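Local coordinates for alginate lyase (Paenibacillus sp. FPU-7, PDB 6KFN), which cleaves alginate, a polymer of uronic acids, by beta-elimination on a right-handed parallel beta-helix scaffold, at residues I53-A56 / P61-L64; G156-Y161 / I186-V191; A282-Y287 / N291-H296. All coordinates share one frame; numbering follows the deposited sequence. Where two conformers were deposited one is given.

All three contacts belong to a right-handed beta-helix, but they sample different places along it. Contact 1 is buried and lies across the chain's centre from contact 3, a surface contact whose centre is about 40 Å away. Both use strands of the beta-helix faces, 51-55 and 63-65 in contact 1 and 278-287 in contact 3, which also holds the last strand, 293-294, of a second face. Contact 2, also buried, joins two loops instead of strands and lies about 28 Å from contact 3 between centres. The chemistry changes with place: one serine-to-backbone bond beside apolar packing in contact 1, an indole resting against a beta turn in contact 2, and amide, phenol, guanidinium and water in contact 3.

Contact 1 of 3, residues I53-A56 / P61-L64; sequences IRSA and PAVL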
ATOM      1  N   ILE A  53     -14.363  -4.634  10.690  1.00  6.86           N
ATOM      2  CA  ILE A  53     -13.472  -5.179  11.704  0.53  6.03           C
ATOM      3  C   ILE A  53     -12.683  -4.000  12.261  1.00  6.02           C
ATOM      4  O   ILE A  53     -12.045  -3.279  11.501  1.00  6.72           O
ATOM      5  CB  ILE A  53     -12.573  -6.270  11.124  0.53  6.84           C
ATOM      6  CG1 ILE A  53     -11.772  -6.934  12.275  0.53  5.04           C
ATOM      7  CG2 ILE A  53     -11.893  -5.863   9.890  0.53 11.98           C
ATOM      8  CD1 ILE A  53     -11.007  -8.129  11.753  0.53 16.89           C
ATOM      9  N   ARG A  54     -12.749  -3.807  13.572  1.00  6.55           N
ATOM     10  CA  ARG A  54     -12.129  -2.633  14.166  1.00  7.66           C
ATOM     11  C   ARG A  54     -11.642  -2.933  15.560  1.00  7.03           C
ATOM     12  O   ARG A  54     -12.109  -3.850  16.219  1.00  7.81           O
ATOM     13  CB  ARG A  54     -13.080  -1.435  14.161  1.00  8.25           C
ATOM     14  CG  ARG A  54     -14.289  -1.617  15.054  1.00  8.18           C
ATOM     15  CD  ARG A  54     -15.195  -0.418  14.942  1.00 10.58           C
ATOM     16  NE  ARG A  54     -16.429  -0.596  15.698  1.00 11.59           N
ATOM     17  CZ  ARG A  54     -16.632  -0.213  16.946  1.00 18.24           C
ATOM     18  NH1 ARG A  54     -15.684   0.404  17.649  1.00 30.84           N
ATOM     19  NH2 ARG A  54     -17.796  -0.458  17.521  1.00 23.13           N
ATOM     20  N   SER A  55     -10.738  -2.097  16.029  1.00  8.58           N
ATOM     21  CA  SER A  55     -10.328  -2.124  17.407  0.55 10.56           C
ATOM     22  C   SER A  55     -11.413  -1.435  18.254  1.00 11.57           C
ATOM     23  O   SER A  55     -12.040  -0.447  17.842  1.00 13.39           O
ATOM     24  CB  SER A  55      -8.966  -1.417  17.474  0.55 11.57           C
ATOM     25  OG  SER A  55      -8.352  -1.534  18.722  0.55  9.23           O
ATOM     26  N   ALA A  56     -11.576  -1.950  19.471  1.00 13.05           N
ATOM     27  CA  ALA A  56     -12.518  -1.356  20.409  1.00 14.58           C
ATOM     28  C   ALA A  56     -12.112   0.057  20.794  1.00 15.66           C
ATOM     29  O   ALA A  56     -12.975   0.868  21.139  1.00 19.43           O
ATOM     30  CB  ALA A  56     -12.646  -2.234  21.671  1.00 14.11           C
ATOM     31  N   PRO A  61      -4.333  -0.447  20.437  1.00 11.94           N
ATOM     32  CA  PRO A  61      -5.088  -1.140  19.376  1.00 10.42           C
ATOM     33  C   PRO A  61      -4.919  -2.645  19.420  1.00  8.45           C
ATOM     34  O   PRO A  61      -3.834  -3.162  19.678  1.00  9.91           O
ATOM     35  CB  PRO A  61      -4.506  -0.559  18.090  1.00 10.75           C
ATOM     36  CG  PRO A  61      -4.018   0.809  18.513  1.00 12.48           C
ATOM     37  CD  PRO A  61      -3.488   0.631  19.903  1.00 11.86           C
ATOM     38  N   ALA A  62      -5.995  -3.360  19.065  1.00  7.86           N
ATOM     39  CA  ALA A  62      -5.897  -4.781  18.797  1.00  7.70           C
ATOM     40  C   ALA A  62      -4.892  -5.048  17.679  1.00  7.01           C
ATOM     41  O   ALA A  62      -4.753  -4.255  16.747  1.00  7.55           O
ATOM     42  CB  ALA A  62      -7.278  -5.319  18.420  1.00  9.02           C
ATOM     43  N   VAL A  63      -4.246  -6.203  17.765  1.00  7.30           N
ATOM     44  CA  VAL A  63      -3.214  -6.630  16.833  1.00  7.38           C
ATOM     45  C   VAL A  63      -3.640  -7.916  16.146  1.00  7.32           C
ATOM     46  O   VAL A  63      -4.002  -8.886  16.818  1.00  8.40           O
ATOM     47  CB  VAL A  63      -1.878  -6.891  17.542  1.00  8.42           C
ATOM     48  CG1 VAL A  63      -0.805  -7.335  16.539  1.00  9.69           C
ATOM     49  CG2 VAL A  63      -1.398  -5.659  18.321  1.00  9.86           C
ATOM     50  N   LEU A  64      -3.580  -7.935  14.808  1.00  6.88           N
ATOM     51  CA  LEU A  64      -3.681  -9.160  14.046  1.00  7.12           C
ATOM     52  C   LEU A  64      -2.270  -9.606  13.685  1.00  7.38           C
ATOM     53  O   LEU A  64      -1.564  -8.919  12.961  1.00  8.11           O
ATOM     54  CB  LEU A  64      -4.505  -8.990  12.761  1.00  7.03           C
ATOM     55  CG  LEU A  64      -5.895  -8.407  12.904  1.00  9.36           C
ATOM     56  CD1 LEU A  64      -6.612  -8.463  11.571  1.00  9.84           C
ATOM     57  CD2 LEU A  64      -6.683  -9.112  13.965  1.00 10.71           C
TER
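Ser55 meets the backbone of Ala62 where a turn of the right-handed beta-helix passes from strand 51-55 to strand 63-65. The touching parts run 136° apart end to end, and no backbone-to-backbone hydrogen bond joins them; strand 51-55 pairs instead with neighbouring turns, Ile53 and Ser55 with Thr85 and Arg54 with Ile27 and Leu29, while strand 63-65 pairs with 34-36 and 88-92. Side chains of 53-55 thus meet both the side chains and the backbone of 61-64. Ile53, Ser55, Ala62 and Leu64 set their CB atoms toward the other segment, whereas Arg54 and Val63 turn theirs away, Arg54 to reach Asp26 in a salt bridge.

The inner four divide into an apolar and a polar half. In one of its two conformers, the extended chain of Ile53 ends with CD1 4.4 Å from Leu64 CD1, a loose meeting of methyl ends. Leu29 and Phe35 touch Leu64 and Ala62, while Leu87 packs on Ile53, Ser55 and Ala62; together they extend this packing inside the coil.

At the other end, Ser55, likewise in one of two conformers, brings OG opposite its own backbone N and out toward the 61-64 backbone. There it passes alongside Pro61, with OG 3.4 Å from Pro61 CA, and the methyl CB of Ala62 lies 3.9 Å from the same OG. In this conformer the hydroxyl is gripped twice: it donates to the carbonyl O of Gly57 and accepts from the amide of Ala62. In this second bond Ala62 N lies 3.0 Å from Ser55 OG, with a nearly straight N-H...O angle of 164°.

Contact 2 of 3, residues G156-Y161 / I186-V191; sequences GKWATY and IKEGTV
Trp158 reaches from the loop after strand 149-151 to the 187-190 turn, and its indole makes the whole contact with Glu188 and Gly189. Its CB is directed toward the turn. From there CG leaves opposite the carbonyl carbon of Trp158, at chi1 of -72°, which turns the ring toward the 187-190 turn. On the five-membered ring NE1 comes 3.3 Å from the carbonyl O of Glu188, but the N-H...O angle of 131° makes this bond weak; the stronger partner of NE1 is the carbonyl O of Ser153. The Glu188 oxygen lies at the indole edge, near its plane, and CE2 stands 3.7 Å from it.

Two loops of successive turns of the right-handed beta-helix are joined in this way, outside its regular strands. The receiving one is a type II beta turn from Lys187 to Thr190, in which the carbonyl O of Lys187 accepts both Thr190 N and, at 2.8 Å, Thr190 OG1; the hydroxyl approaches in the carbonyl plane.

Farther along the indole, CZ2 of Trp158 lies 3.4 Å from the carbonyl O of Glu188. Glu188 CG and Gly189 N come just beyond, the amide N set obliquely to the ring. The carboxylate of Glu188 is turned 59° from the ring plane, and its OE2 is held by the amide N of Lys155. Gly189 has a positive phi, and a CB on it would stand only 3.0 Å from Trp158 CZ2, so both the turn and the indole oppose a side chain at this site. Trp250 also packs edge-to-face with the indole. At the tip, CH2 of Trp158 comes no closer than 4.2 Å to Gly189 CA.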
ATOM      1  N   GLY A 156       4.279 -10.838 -15.799  1.00  7.48           N
ATOM      2  CA  GLY A 156       4.421 -12.282 -15.785  1.00  8.47           C
ATOM      3  C   GLY A 156       3.307 -13.006 -15.053  1.00  8.08           C
ATOM      4  O   GLY A 156       3.207 -14.235 -15.177  1.00 10.21           O
ATOM      5  N   LYS A 157       2.503 -12.282 -14.279  1.00  7.50           N
ATOM      6  CA  LYS A 157       1.378 -12.843 -13.546  0.67  5.64           C
ATOM      7  C   LYS A 157       0.026 -12.407 -14.107  1.00  6.62           C
ATOM      8  O   LYS A 157      -0.996 -12.807 -13.538  1.00  6.90           O
ATOM      9  CB  LYS A 157       1.459 -12.445 -12.069  0.67  5.73           C
ATOM     10  CG  LYS A 157       2.630 -13.113 -11.369  0.67  9.11           C
ATOM     11  CD  LYS A 157       2.425 -14.618 -11.194  0.67 18.25           C
ATOM     12  CE  LYS A 157       3.658 -15.282 -10.522  0.67 19.94           C
ATOM     13  NZ  LYS A 157       3.869 -14.654  -9.217  0.67 33.10           N
ATOM     14  N   TRP A 158      -0.025 -11.673 -15.229  1.00  6.12           N
ATOM     15  CA  TRP A 158      -1.333 -11.265 -15.744  1.00  5.70           C
ATOM     16  C   TRP A 158      -2.201 -12.453 -16.161  1.00  6.28           C
ATOM     17  O   TRP A 158      -3.429 -12.331 -16.139  1.00  6.97           O
ATOM     18  CB  TRP A 158      -1.176 -10.340 -16.952  1.00  5.95           C
ATOM     19  CG  TRP A 158      -0.686  -8.971 -16.616  1.00  5.20           C
ATOM     20  CD1 TRP A 158      -0.273  -8.463 -15.412  1.00  5.23           C
ATOM     21  CD2 TRP A 158      -0.576  -7.891 -17.561  1.00  5.33           C
ATOM     22  NE1 TRP A 158       0.076  -7.129 -15.555  1.00  5.18           N
ATOM     23  CE2 TRP A 158      -0.101  -6.750 -16.866  1.00  5.04           C
ATOM     24  CE3 TRP A 158      -0.857  -7.759 -18.933  1.00  6.08           C
ATOM     25  CZ2 TRP A 158       0.074  -5.529 -17.492  1.00  5.27           C
ATOM     26  CZ3 TRP A 158      -0.681  -6.549 -19.550  1.00  6.06           C
ATOM     27  CH2 TRP A 158      -0.208  -5.433 -18.842  1.00  5.78           C
ATOM     28  N   ALA A 159      -1.596 -13.578 -16.549  1.00  6.53           N
ATOM     29  CA  ALA A 159      -2.373 -14.776 -16.862  1.00  7.41           C
ATOM     30  C   ALA A 159      -2.919 -15.456 -15.621  1.00  8.47           C
ATOM     31  O   ALA A 159      -3.773 -16.342 -15.739  1.00 10.16           O
ATOM     32  CB  ALA A 159      -1.520 -15.750 -17.665  1.00  8.09           C
ATOM     33  N   THR A 160      -2.425 -15.104 -14.438  1.00  7.62           N
ATOM     34  CA  THR A 160      -2.801 -15.704 -13.173  1.00  8.27           C
ATOM     35  C   THR A 160      -3.777 -14.841 -12.387  1.00  7.98           C
ATOM     36  O   THR A 160      -4.743 -15.341 -11.818  1.00 11.13           O
ATOM     37  CB  THR A 160      -1.527 -15.964 -12.330  1.00  9.58           C
ATOM     38  OG1 THR A 160      -0.644 -16.848 -13.073  1.00 13.89           O
ATOM     39  CG2 THR A 160      -1.816 -16.590 -10.998  1.00 11.72           C
ATOM     40  N   TYR A 161      -3.508 -13.549 -12.304  1.00  7.03           N
ATOM     41  CA  TYR A 161      -4.287 -12.581 -11.533  1.00  7.20           C
ATOM     42  C   TYR A 161      -4.743 -11.465 -12.476  1.00  6.86           C
ATOM     43  O   TYR A 161      -3.974 -11.004 -13.316  1.00  8.40           O
ATOM     44  CB  TYR A 161      -3.469 -11.972 -10.406  1.00  7.68           C
ATOM     45  CG  TYR A 161      -2.972 -12.970  -9.393  1.00  8.84           C
ATOM     46  CD1 TYR A 161      -3.844 -13.773  -8.675  1.00 10.00           C
ATOM     47  CD2 TYR A 161      -1.633 -13.122  -9.163  1.00 11.20           C
ATOM     48  CE1 TYR A 161      -3.397 -14.703  -7.751  1.00 14.23           C
ATOM     49  CE2 TYR A 161      -1.137 -14.038  -8.225  1.00 15.56           C
ATOM     50  CZ  TYR A 161      -2.039 -14.839  -7.542  1.00 14.27           C
ATOM     51  OH  TYR A 161      -1.604 -15.777  -6.616  1.00 18.89           O
ATOM     52  N   ILE A 186       3.438   0.679  -8.257  1.00  3.65           N
ATOM     53  CA  ILE A 186       2.180   0.687  -9.008  1.00  3.89           C
ATOM     54  C   ILE A 186       2.426  -0.104 -10.290  1.00  3.84           C
ATOM     55  O   ILE A 186       3.161   0.366 -11.161  1.00  4.66           O
ATOM     56  CB  ILE A 186       1.733   2.120  -9.293  1.00  4.21           C
ATOM     57  CG1 ILE A 186       1.541   2.903  -7.995  1.00  4.98           C
ATOM     58  CG2 ILE A 186       0.468   2.106 -10.136  1.00  4.82           C
ATOM     59  CD1 ILE A 186       1.255   4.374  -8.169  1.00  5.71           C
ATOM     60  N   LYS A 187       1.856  -1.296 -10.402  1.00  4.02           N
ATOM     61  CA  LYS A 187       2.203  -2.171 -11.500  1.00  4.19           C
ATOM     62  C   LYS A 187       1.520  -1.821 -12.816  1.00  4.04           C
ATOM     63  O   LYS A 187       0.413  -1.269 -12.887  1.00  4.18           O
ATOM     64  CB  LYS A 187       1.862  -3.623 -11.154  1.00  4.99           C
ATOM     65  CG  LYS A 187       2.695  -4.163  -9.996  1.00  6.67           C
ATOM     66  CD  LYS A 187       4.190  -4.124 -10.347  1.00 24.50           C
ATOM     67  CE  LYS A 187       5.132  -4.694  -9.346  1.00 44.91           C
ATOM     68  NZ  LYS A 187       6.565  -4.467  -9.663  1.00 64.15           N
ATOM     69  N   GLU A 188       2.210  -2.234 -13.884  1.00  4.28           N
ATOM     70  CA  GLU A 188       1.612  -2.289 -15.203  1.00  4.35           C
ATOM     71  C   GLU A 188       0.273  -3.006 -15.128  1.00  4.24           C
ATOM     72  O   GLU A 188       0.116  -4.016 -14.444  1.00  4.55           O
ATOM     73  CB  GLU A 188       2.564  -2.984 -16.181  1.00  4.71           C
ATOM     74  CG  GLU A 188       2.980  -4.426 -15.826  1.00  5.22           C
ATOM     75  CD  GLU A 188       4.247  -4.591 -14.986  1.00  5.13           C
ATOM     76  OE1 GLU A 188       4.544  -3.722 -14.131  1.00  5.25           O
ATOM     77  OE2 GLU A 188       4.914  -5.627 -15.206  1.00  6.09           O
ATOM     78  N   GLY A 189      -0.688  -2.493 -15.900  1.00  4.32           N
ATOM     79  CA  GLY A 189      -2.038  -3.032 -15.956  1.00  4.69           C
ATOM     80  C   GLY A 189      -3.043  -2.324 -15.078  1.00  4.65           C
ATOM     81  O   GLY A 189      -4.240  -2.457 -15.309  1.00  5.09           O
ATOM     82  N   THR A 190      -2.557  -1.604 -14.051  1.00  4.27           N
ATOM     83  CA  THR A 190      -3.439  -0.834 -13.190  1.00  4.32           C
ATOM     84  C   THR A 190      -3.712   0.527 -13.798  1.00  4.19           C
ATOM     85  O   THR A 190      -2.850   1.114 -14.468  1.00  4.39           O
ATOM     86  CB  THR A 190      -2.848  -0.665 -11.782  1.00  4.26           C
ATOM     87  OG1 THR A 190      -1.703   0.215 -11.801  1.00  4.31           O
ATOM     88  CG2 THR A 190      -2.510  -1.990 -11.135  1.00  4.79           C
ATOM     89  N   VAL A 191      -4.903   1.047 -13.510  1.00  4.30           N
ATOM     90  CA  VAL A 191      -5.339   2.348 -13.991  1.00  4.49           C
ATOM     91  C   VAL A 191      -5.892   3.163 -12.835  1.00  4.25           C
ATOM     92  O   VAL A 191      -6.718   2.682 -12.077  1.00  4.52           O
ATOM     93  CB  VAL A 191      -6.403   2.183 -15.096  1.00  5.34           C
ATOM     94  CG1 VAL A 191      -6.964   3.449 -15.519  1.00  6.94           C
ATOM     95  CG2 VAL A 191      -5.844   1.411 -16.288  1.00  7.24           C
TER

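Contact 3 of 3, residues A282-Y287 / N291-H296; sequences AGNQRY and NLYQGH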
ATOM      1  N   ALA A 282       3.776  19.501 -12.211  1.00  7.32           N
ATOM      2  CA  ALA A 282       3.618  20.911 -11.897  1.00  9.55           C
ATOM      3  C   ALA A 282       3.643  21.100 -10.390  1.00  7.78           C
ATOM      4  O   ALA A 282       3.157  20.264  -9.641  1.00  7.86           O
ATOM      5  CB  ALA A 282       2.294  21.477 -12.427  1.00 12.37           C
ATOM      6  N   GLY A 283       4.260  22.198  -9.959  1.00  8.19           N
ATOM      7  CA  GLY A 283       4.170  22.558  -8.566  1.00  9.10           C
ATOM      8  C   GLY A 283       4.950  21.692  -7.623  1.00  7.58           C
ATOM      9  O   GLY A 283       4.670  21.713  -6.420  1.00  9.68           O
ATOM     10  N   ASN A 284       5.910  20.926  -8.099  1.00  7.70           N
ATOM     11  CA  ASN A 284       6.745  20.112  -7.226  1.00  6.56           C
ATOM     12  C   ASN A 284       7.923  20.955  -6.749  1.00  7.82           C
ATOM     13  O   ASN A 284       8.412  21.829  -7.456  1.00 13.04           O
ATOM     14  CB  ASN A 284       7.232  18.870  -7.945  1.00  6.60           C
ATOM     15  CG  ASN A 284       6.077  18.017  -8.433  1.00  6.01           C
ATOM     16  OD1 ASN A 284       5.281  17.521  -7.629  1.00  5.93           O
ATOM     17  ND2 ASN A 284       5.970  17.825  -9.732  1.00  7.17           N
ATOM     18  N   GLN A 285       8.339  20.720  -5.519  1.00  6.41           N
ATOM     19  CA  GLN A 285       9.430  21.428  -4.872  0.59  5.65           C
ATOM     20  C   GLN A 285      10.518  20.435  -4.516  1.00  6.06           C
ATOM     21  O   GLN A 285      10.250  19.410  -3.907  1.00  8.39           O
ATOM     22  CB  GLN A 285       8.925  22.131  -3.619  0.59  7.22           C
ATOM     23  CG  GLN A 285       7.944  23.245  -3.880  0.59 13.14           C
ATOM     24  CD  GLN A 285       7.390  23.893  -2.607  0.59 23.61           C
ATOM     25  OE1 GLN A 285       6.177  23.963  -2.415  0.59 29.90           O
ATOM     26  NE2 GLN A 285       8.277  24.387  -1.744  0.59 39.18           N
ATOM     27  N   ARG A 286      11.737  20.776  -4.875  1.00  6.63           N
ATOM     28  CA  ARG A 286      12.914  19.932  -4.642  1.00  5.90           C
ATOM     29  C   ARG A 286      13.875  20.667  -3.708  1.00  5.76           C
ATOM     30  O   ARG A 286      14.155  21.863  -3.941  1.00  7.26           O
ATOM     31  CB  ARG A 286      13.648  19.652  -5.955  1.00  7.40           C
ATOM     32  CG  ARG A 286      14.716  18.574  -5.851  1.00  7.34           C
ATOM     33  CD  ARG A 286      15.731  18.688  -6.965  1.00  7.16           C
ATOM     34  NE  ARG A 286      16.569  17.501  -7.085  1.00  7.06           N
ATOM     35  CZ  ARG A 286      17.568  17.211  -6.275  1.00  6.95           C
ATOM     36  NH1 ARG A 286      18.266  16.121  -6.454  1.00  7.33           N
ATOM     37  NH2 ARG A 286      17.893  17.973  -5.259  1.00  6.39           N
ATOM     38  N   TYR A 287      14.435  19.960  -2.739  1.00  6.29           N
ATOM     39  CA  TYR A 287      15.495  20.460  -1.886  1.00  6.63           C
ATOM     40  C   TYR A 287      16.631  19.454  -1.922  1.00  7.27           C
ATOM     41  O   TYR A 287      16.375  18.257  -1.811  1.00  9.77           O
ATOM     42  CB  TYR A 287      15.005  20.580  -0.450  1.00  7.75           C
ATOM     43  CG  TYR A 287      13.914  21.558  -0.267  1.00  7.99           C
ATOM     44  CD1 TYR A 287      12.571  21.227  -0.431  1.00  8.56           C
ATOM     45  CD2 TYR A 287      14.195  22.849   0.106  1.00 16.60           C
ATOM     46  CE1 TYR A 287      11.587  22.128  -0.211  1.00 10.91           C
ATOM     47  CE2 TYR A 287      13.195  23.763   0.321  1.00 15.42           C
ATOM     48  CZ  TYR A 287      11.916  23.389   0.161  1.00 13.72           C
ATOM     49  OH  TYR A 287      10.874  24.279   0.382  1.00 28.48           O
ATOM     50  N   ASN A 291      18.492  18.114  -9.884  1.00  7.06           N
ATOM     51  CA  ASN A 291      17.814  17.549 -11.025  1.00  6.91           C
ATOM     52  C   ASN A 291      16.304  17.428 -10.786  1.00  6.36           C
ATOM     53  O   ASN A 291      15.843  16.977  -9.741  1.00  6.36           O
ATOM     54  CB  ASN A 291      18.419  16.199 -11.304  1.00  7.64           C
ATOM     55  CG  ASN A 291      19.807  16.307 -11.933  1.00  9.08           C
ATOM     56  OD1 ASN A 291      20.137  17.323 -12.551  1.00 12.23           O
ATOM     57  ND2 ASN A 291      20.589  15.281 -11.800  1.00 10.03           N
ATOM     58  N   LEU A 292      15.547  17.798 -11.810  1.00  6.80           N
ATOM     59  CA  LEU A 292      14.106  17.882 -11.733  0.55  5.86           C
ATOM     60  C   LEU A 292      13.470  16.707 -12.490  1.00  5.63           C
ATOM     61  O   LEU A 292      13.096  15.699 -11.884  1.00  6.00           O
ATOM     62  CB  LEU A 292      13.662  19.268 -12.197  0.55 12.08           C
ATOM     63  CG  LEU A 292      12.206  19.592 -11.915  0.55 10.26           C
ATOM     64  CD1 LEU A 292      11.836  19.530 -10.397  0.55  9.76           C
ATOM     65  CD2 LEU A 292      11.889  20.933 -12.554  0.55 20.05           C
ATOM     66  N   TYR A 293      13.400  16.816 -13.811  1.00  6.15           N
ATOM     67  CA  TYR A 293      12.693  15.843 -14.627  1.00  6.10           C
ATOM     68  C   TYR A 293      13.585  15.274 -15.716  1.00  6.43           C
ATOM     69  O   TYR A 293      14.383  15.979 -16.344  1.00  7.64           O
ATOM     70  CB  TYR A 293      11.425  16.491 -15.272  1.00  7.14           C
ATOM     71  CG  TYR A 293      10.534  17.163 -14.244  1.00  7.45           C
ATOM     72  CD1 TYR A 293      10.121  16.502 -13.106  1.00  7.48           C
ATOM     73  CD2 TYR A 293      10.089  18.464 -14.421  1.00 11.09           C
ATOM     74  CE1 TYR A 293       9.348  17.109 -12.174  1.00  8.45           C
ATOM     75  CE2 TYR A 293       9.275  19.087 -13.475  1.00 12.98           C
ATOM     76  CZ  TYR A 293       8.928  18.397 -12.338  1.00  9.65           C
ATOM     77  OH  TYR A 293       8.139  18.967 -11.349  1.00 12.76           O
ATOM     78  N   GLN A 294      13.407  13.982 -15.969  1.00  5.71           N
ATOM     79  CA  GLN A 294      14.054  13.282 -17.075  1.00  5.95           C
ATOM     80  C   GLN A 294      12.999  12.472 -17.804  1.00  5.44           C
ATOM     81  O   GLN A 294      12.129  11.860 -17.175  1.00  5.87           O
ATOM     82  CB  GLN A 294      15.210  12.384 -16.581  1.00  6.79           C
ATOM     83  CG  GLN A 294      16.106  11.989 -17.780  1.00 10.44           C
ATOM     84  CD  GLN A 294      17.337  11.185 -17.457  1.00  8.72           C
ATOM     85  OE1 GLN A 294      17.418  10.660 -16.345  1.00 17.15           O
ATOM     86  NE2 GLN A 294      18.222  11.032 -18.352  1.00 10.65           N
ATOM     87  N   GLY A 295      13.098  12.476 -19.133  1.00  5.61           N
ATOM     88  CA  GLY A 295      12.212  11.733 -19.986  1.00  6.61           C
ATOM     89  C   GLY A 295      11.122  12.606 -20.588  1.00  5.26           C
ATOM     90  O   GLY A 295      11.260  13.815 -20.759  1.00  5.76           O
ATOM     91  N   HIS A 296      10.011  11.937 -20.924  1.00  5.66           N
ATOM     92  CA  HIS A 296       8.858  12.570 -21.565  1.00  6.02           C
ATOM     93  C   HIS A 296       7.960  13.143 -20.477  1.00  5.79           C
ATOM     94  O   HIS A 296       6.893  12.614 -20.173  1.00  6.48           O
ATOM     95  CB  HIS A 296       8.096  11.560 -22.417  1.00  6.01           C
ATOM     96  CG  HIS A 296       8.880  10.984 -23.545  1.00  6.00           C
ATOM     97  ND1 HIS A 296       9.728   9.899 -23.425  1.00  6.40           N
ATOM     98  CD2 HIS A 296       8.922  11.323 -24.857  1.00  7.37           C
ATOM     99  CE1 HIS A 296      10.262   9.603 -24.590  1.00  6.72           C
ATOM    100  NE2 HIS A 296       9.775  10.444 -25.481  1.00  7.24           N
TER
HETATM  101  O   HOH W   1       7.300  21.313 -11.082  1.00 21.97           O
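Asn284 and Tyr293 meet through one well-directed bond: Asn284 ND2 donates to Tyr293 OH at 2.9 Å with an angle of 171°. The phenol oxygen lies almost in the amide plane, while amide and ring planes stand 77° apart. A water lies unusually close to Tyr293 OH, 2.5 Å away in the plane of the ring, and takes a weak bond from Asn284 N. The second grip is Arg286 NE on the carbonyl O of Asn291, 2.8 Å long but bent to 137°. An extended side chain, its CG opposite the backbone N, carries the guanidinium there.

Further out, backbone polar groups fix these side chains. Pro268 and Gln265 carbonyls accept from Arg286 NH1, and that of Pro288 from NH2; Phe256 O accepts from Asn284 ND2, and Asn259 N donates to its OD1. Replacing Arg286 with leucine would probably leave the carbonyls of Asn291, Pro268, Gln265 and Pro288 without these donors.

Strand 293-294 ends its sheet of the beta-helix, and these bonds tie it and the residues leading into it to strand 278-287. With neutral acceptors around the guanidinium, the link rests on directed hydrogen bonds, not a salt bridge.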